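Local coordinates for protein amidohydrolase (Staphylococcus aureus, PDB 3NUR) that probably hydrolyses carbon–nitrogen bonds of a still unidentified amide-type substrate at a metal site in a TIM barrel of the amidohydrolase family, at residues 189-197 against 224-235. Residues are numbered along the deposited sequence; the frame is centred on the assembly and turned at random.
Sequences IYLHPAPVN and WHIDVGIHAIHL. With CA (calcium ion), chain B.
The five-membered ring of W224 carries P193 over one face, with P193 CB 3.7 Å from the centroid and 25° off the normal in a CH-pi contact; near the six-membered ring, P195 CD lies 3.9 Å from W224 CZ3. H225 CG lies in plane at the indole edge, and W224 CD1 over one face of the H225 ring. The chi1 of W224, 70°, sets CG between backbone N and carbonyl carbon and brings the indole against the 193-195 loop. L191 CD2 sits over a face of the H231 imidazole, 4.2 Å from its centroid, and also reaches A232 and L235, while L191 CG meets V228 CG2. One face of the H192 ring is lined by P193 CD. In the imidazole plane, H192 ND1 donates to a lone pair of P193 O at 2.7 Å, which fixes the ring's rotation and leaves NE2 to bind calcium at 2.3 Å, with E28, H30 and D316 completing the protein ligands.

No direct hydrogen bond joins strand 189-192 and its following loop to helix 223-237; waters do so instead. One accepts from A194 N and lies within hydrogen-bonding distance of W224 O and D227 OD2, the latter also salt-bridged to R164. Another links N197 N to D227 OD1. Apolar packing of L191, P193 and V228 and water bridges at A194 and N197 thus join the C-terminal strand end to the helix, where the P193 carbonyl probably polarises the metal-binding imidazole.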
loop_
_atom_site.group_PDB
_atom_site.type_symbol
_atom_site.label_atom_id
_atom_site.label_comp_id
_atom_site.label_asym_id
_atom_site.label_seq_id
_atom_site.Cartn_x
_atom_site.Cartn_y
_atom_site.Cartn_z
ATOM N N ILE A 189 -5.540 -3.170 -4.546
ATOM C CA ILE A 189 -4.966 -3.681 -3.299
ATOM C C ILE A 189 -3.614 -2.966 -3.131
ATOM O O ILE A 189 -2.768 -3.038 -4.014
ATOM C CB ILE A 189 -4.770 -5.231 -3.291
ATOM C CG1 ILE A 189 -6.114 -6.009 -3.364
ATOM C CG2 ILE A 189 -3.948 -5.662 -2.083
ATOM C CD1 ILE A 189 -5.941 -7.478 -3.681
ATOM N N TYR A 190 -3.413 -2.299 -2.005
ATOM C CA TYR A 190 -2.144 -1.647 -1.672
ATOM C C TYR A 190 -1.347 -2.700 -0.885
ATOM O O TYR A 190 -1.834 -3.184 0.138
ATOM C CB TYR A 190 -2.390 -0.394 -0.783
ATOM C CG TYR A 190 -1.267 0.633 -0.788
ATOM C CD1 TYR A 190 -1.502 1.948 -1.176
ATOM C CD2 TYR A 190 0.017 0.302 -0.355
ATOM C CE1 TYR A 190 -0.482 2.898 -1.187
ATOM C CE2 TYR A 190 1.045 1.252 -0.337
ATOM C CZ TYR A 190 0.787 2.550 -0.753
ATOM O OH TYR A 190 1.795 3.485 -0.803
ATOM N N LEU A 191 -0.150 -3.091 -1.379
ATOM C CA LEU A 191 0.710 -4.096 -0.708
ATOM C C LEU A 191 1.799 -3.311 0.026
ATOM O O LEU A 191 2.624 -2.656 -0.609
ATOM C CB LEU A 191 1.319 -5.056 -1.739
ATOM C CG LEU A 191 2.028 -6.310 -1.201
ATOM C CD1 LEU A 191 1.027 -7.262 -0.497
ATOM C CD2 LEU A 191 2.719 -7.052 -2.348
ATOM N N HIS A 192 1.753 -3.338 1.359
ATOM C CA HIS A 192 2.597 -2.543 2.262
ATOM C C HIS A 192 3.604 -3.424 3.024
ATOM O O HIS A 192 3.282 -4.561 3.355
ATOM C CB HIS A 192 1.652 -1.837 3.264
ATOM C CG HIS A 192 2.279 -0.829 4.188
ATOM N ND1 HIS A 192 3.058 -1.216 5.250
ATOM C CD2 HIS A 192 2.179 0.518 4.190
ATOM C CE1 HIS A 192 3.462 -0.095 5.830
ATOM N NE2 HIS A 192 2.948 0.970 5.234
ATOM N N PRO A 193 4.778 -2.883 3.413
ATOM C CA PRO A 193 5.736 -3.706 4.168
ATOM C C PRO A 193 5.300 -4.009 5.611
ATOM O O PRO A 193 4.421 -3.353 6.174
ATOM C CB PRO A 193 7.010 -2.864 4.155
ATOM C CG PRO A 193 6.541 -1.447 3.974
ATOM C CD PRO A 193 5.372 -1.574 3.036
ATOM N N ALA A 194 5.925 -5.020 6.201
ATOM C CA ALA A 194 5.757 -5.399 7.604
ATOM C C ALA A 194 7.017 -6.185 8.022
ATOM O O ALA A 194 7.775 -6.597 7.130
ATOM C CB ALA A 194 4.501 -6.244 7.791
ATOM N N PRO A 195 7.262 -6.398 9.343
ATOM C CA PRO A 195 8.483 -7.120 9.767
ATOM C C PRO A 195 8.737 -8.419 9.007
ATOM O O PRO A 195 7.803 -9.192 8.767
ATOM C CB PRO A 195 8.231 -7.371 11.260
ATOM C CG PRO A 195 7.445 -6.160 11.680
ATOM C CD PRO A 195 6.490 -5.938 10.520
ATOM N N VAL A 196 9.995 -8.645 8.614
ATOM C CA VAL A 196 10.391 -9.858 7.890
ATOM C C VAL A 196 10.387 -11.054 8.853
ATOM O O VAL A 196 10.461 -10.875 10.080
ATOM C CB VAL A 196 11.766 -9.745 7.162
ATOM C CG1 VAL A 196 11.747 -8.675 6.063
ATOM C CG2 VAL A 196 12.906 -9.495 8.156
ATOM N N ASN A 197 10.335 -12.267 8.290
ATOM C CA ASN A 197 10.345 -13.489 9.101
ATOM C C ASN A 197 11.693 -13.652 9.801
ATOM O O ASN A 197 12.696 -13.094 9.344
ATOM C CB ASN A 197 9.908 -14.732 8.284
ATOM C CG ASN A 197 10.935 -15.465 7.446
ATOM O OD1 ASN A 197 12.151 -15.413 7.668
ATOM N ND2 ASN A 197 10.442 -16.267 6.507
ATOM N N TRP A 224 12.502 -4.438 5.048
ATOM C CA TRP A 224 11.100 -4.733 4.778
ATOM C C TRP A 224 10.616 -4.204 3.435
ATOM O O TRP A 224 9.603 -4.665 2.921
ATOM C CB TRP A 224 10.183 -4.497 5.983
ATOM C CG TRP A 224 9.929 -3.074 6.419
ATOM C CD1 TRP A 224 9.936 -1.954 5.643
ATOM C CD2 TRP A 224 9.362 -2.687 7.677
ATOM N NE1 TRP A 224 9.466 -0.875 6.361
ATOM C CE2 TRP A 224 9.108 -1.297 7.613
ATOM C CE3 TRP A 224 9.063 -3.380 8.864
ATOM C CZ2 TRP A 224 8.593 -0.576 8.706
ATOM C CZ3 TRP A 224 8.574 -2.663 9.950
ATOM C CH2 TRP A 224 8.327 -1.283 9.862
ATOM N N HIS A 225 11.408 -3.295 2.841
ATOM C CA HIS A 225 11.152 -2.743 1.503
ATOM C C HIS A 225 11.605 -3.768 0.453
ATOM O O HIS A 225 10.877 -4.053 -0.505
ATOM C CB HIS A 225 11.857 -1.384 1.362
ATOM C CG HIS A 225 11.311 -0.401 2.356
ATOM N ND1 HIS A 225 10.019 0.075 2.254
ATOM C CD2 HIS A 225 11.868 0.085 3.494
ATOM C CE1 HIS A 225 9.837 0.860 3.314
ATOM N NE2 HIS A 225 10.927 0.906 4.082
ATOM N N ILE A 226 12.794 -4.367 0.662
ATOM C CA ILE A 226 13.287 -5.444 -0.201
ATOM C C ILE A 226 12.228 -6.553 -0.210
ATOM O O ILE A 226 11.833 -7.034 -1.280
ATOM C CB ILE A 226 14.633 -5.985 0.362
ATOM C CG1 ILE A 226 15.765 -4.953 0.202
ATOM C CG2 ILE A 226 14.982 -7.362 -0.224
ATOM C CD1 ILE A 226 16.324 -4.712 -1.282
ATOM N N ASP A 227 11.733 -6.906 0.997
ATOM C CA ASP A 227 10.734 -7.956 1.158
ATOM C C ASP A 227 9.434 -7.727 0.359
ATOM O O ASP A 227 8.991 -8.622 -0.380
ATOM C CB ASP A 227 10.472 -8.162 2.646
ATOM C CG ASP A 227 9.553 -9.303 2.950
ATOM O OD1 ASP A 227 10.061 -10.389 3.302
ATOM O OD2 ASP A 227 8.315 -9.087 2.930
ATOM N N VAL A 228 8.835 -6.528 0.478
ATOM C CA VAL A 228 7.583 -6.252 -0.240
ATOM C C VAL A 228 7.748 -6.231 -1.770
ATOM O O VAL A 228 6.845 -6.681 -2.476
ATOM C CB VAL A 228 6.785 -5.076 0.365
ATOM C CG1 VAL A 228 7.566 -3.793 0.261
ATOM C CG2 VAL A 228 5.403 -4.943 -0.271
ATOM N N GLY A 229 8.918 -5.802 -2.260
ATOM C CA GLY A 229 9.214 -5.816 -3.695
ATOM C C GLY A 229 9.237 -7.251 -4.197
ATOM O O GLY A 229 8.665 -7.568 -5.245
ATOM N N ILE A 230 9.885 -8.145 -3.425
ATOM C CA ILE A 230 9.964 -9.571 -3.775
ATOM C C ILE A 230 8.549 -10.169 -3.783
ATOM O O ILE A 230 8.198 -10.907 -4.713
ATOM C CB ILE A 230 10.983 -10.298 -2.843
ATOM C CG1 ILE A 230 12.433 -9.834 -3.175
ATOM C CG2 ILE A 230 10.847 -11.837 -2.899
ATOM C CD1 ILE A 230 13.546 -10.298 -2.182
ATOM N N HIS A 231 7.725 -9.810 -2.793
ATOM C CA HIS A 231 6.343 -10.257 -2.667
ATOM C C HIS A 231 5.547 -9.812 -3.907
ATOM O O HIS A 231 4.889 -10.637 -4.526
ATOM C CB HIS A 231 5.708 -9.657 -1.399
ATOM C CG HIS A 231 4.417 -10.309 -0.985
ATOM N ND1 HIS A 231 3.831 -10.002 0.218
ATOM C CD2 HIS A 231 3.665 -11.259 -1.605
ATOM C CE1 HIS A 231 2.741 -10.761 0.300
ATOM N NE2 HIS A 231 2.584 -11.508 -0.788
ATOM N N ALA A 232 5.661 -8.535 -4.313
ATOM C CA ALA A 232 4.949 -8.065 -5.498
ATOM C C ALA A 232 5.393 -8.849 -6.754
ATOM O O ALA A 232 4.545 -9.193 -7.558
ATOM C CB ALA A 232 5.148 -6.563 -5.692
ATOM N N ILE A 233 6.706 -9.156 -6.899
ATOM C CA ILE A 233 7.216 -9.932 -8.042
ATOM C C ILE A 233 6.616 -11.339 -8.034
ATOM O O ILE A 233 6.227 -11.818 -9.084
ATOM C CB ILE A 233 8.767 -9.920 -8.110
ATOM C CG1 ILE A 233 9.267 -8.474 -8.376
ATOM C CG2 ILE A 233 9.263 -10.867 -9.226
ATOM C CD1 ILE A 233 10.740 -8.248 -7.871
ATOM N N HIS A 234 6.503 -11.983 -6.853
ATOM C CA HIS A 234 5.866 -13.305 -6.746
ATOM C C HIS A 234 4.455 -13.256 -7.359
ATOM O O HIS A 234 4.054 -14.171 -8.076
ATOM C CB HIS A 234 5.733 -13.706 -5.265
ATOM C CG HIS A 234 6.884 -14.501 -4.752
ATOM N ND1 HIS A 234 6.770 -15.866 -4.531
ATOM C CD2 HIS A 234 8.126 -14.098 -4.392
ATOM C CE1 HIS A 234 7.944 -16.255 -4.057
ATOM N NE2 HIS A 234 8.800 -15.229 -3.965
ATOM N N LEU A 235 3.710 -12.181 -7.067
ATOM C CA LEU A 235 2.336 -12.018 -7.549
ATOM C C LEU A 235 2.281 -11.967 -9.074
ATOM O O LEU A 235 1.476 -12.654 -9.686
ATOM C CB LEU A 235 1.671 -10.782 -6.918
ATOM C CG LEU A 235 1.640 -10.723 -5.364
ATOM C CD1 LEU A 235 0.864 -9.490 -4.884
ATOM C CD2 LEU A 235 1.012 -11.973 -4.755
HETATM CA CA CA B . 3.171 3.249 5.692
HETATM O O HOH W 1 3.802 -7.135 1.844
HETATM O O HOH W 2 7.546 -6.370 3.952
HETATM O O HOH W 3 9.927 -12.300 5.424
HETATM O O HOH W 4 5.342 3.160 5.504
HETATM O O HOH W 5 3.639 2.486 7.764
#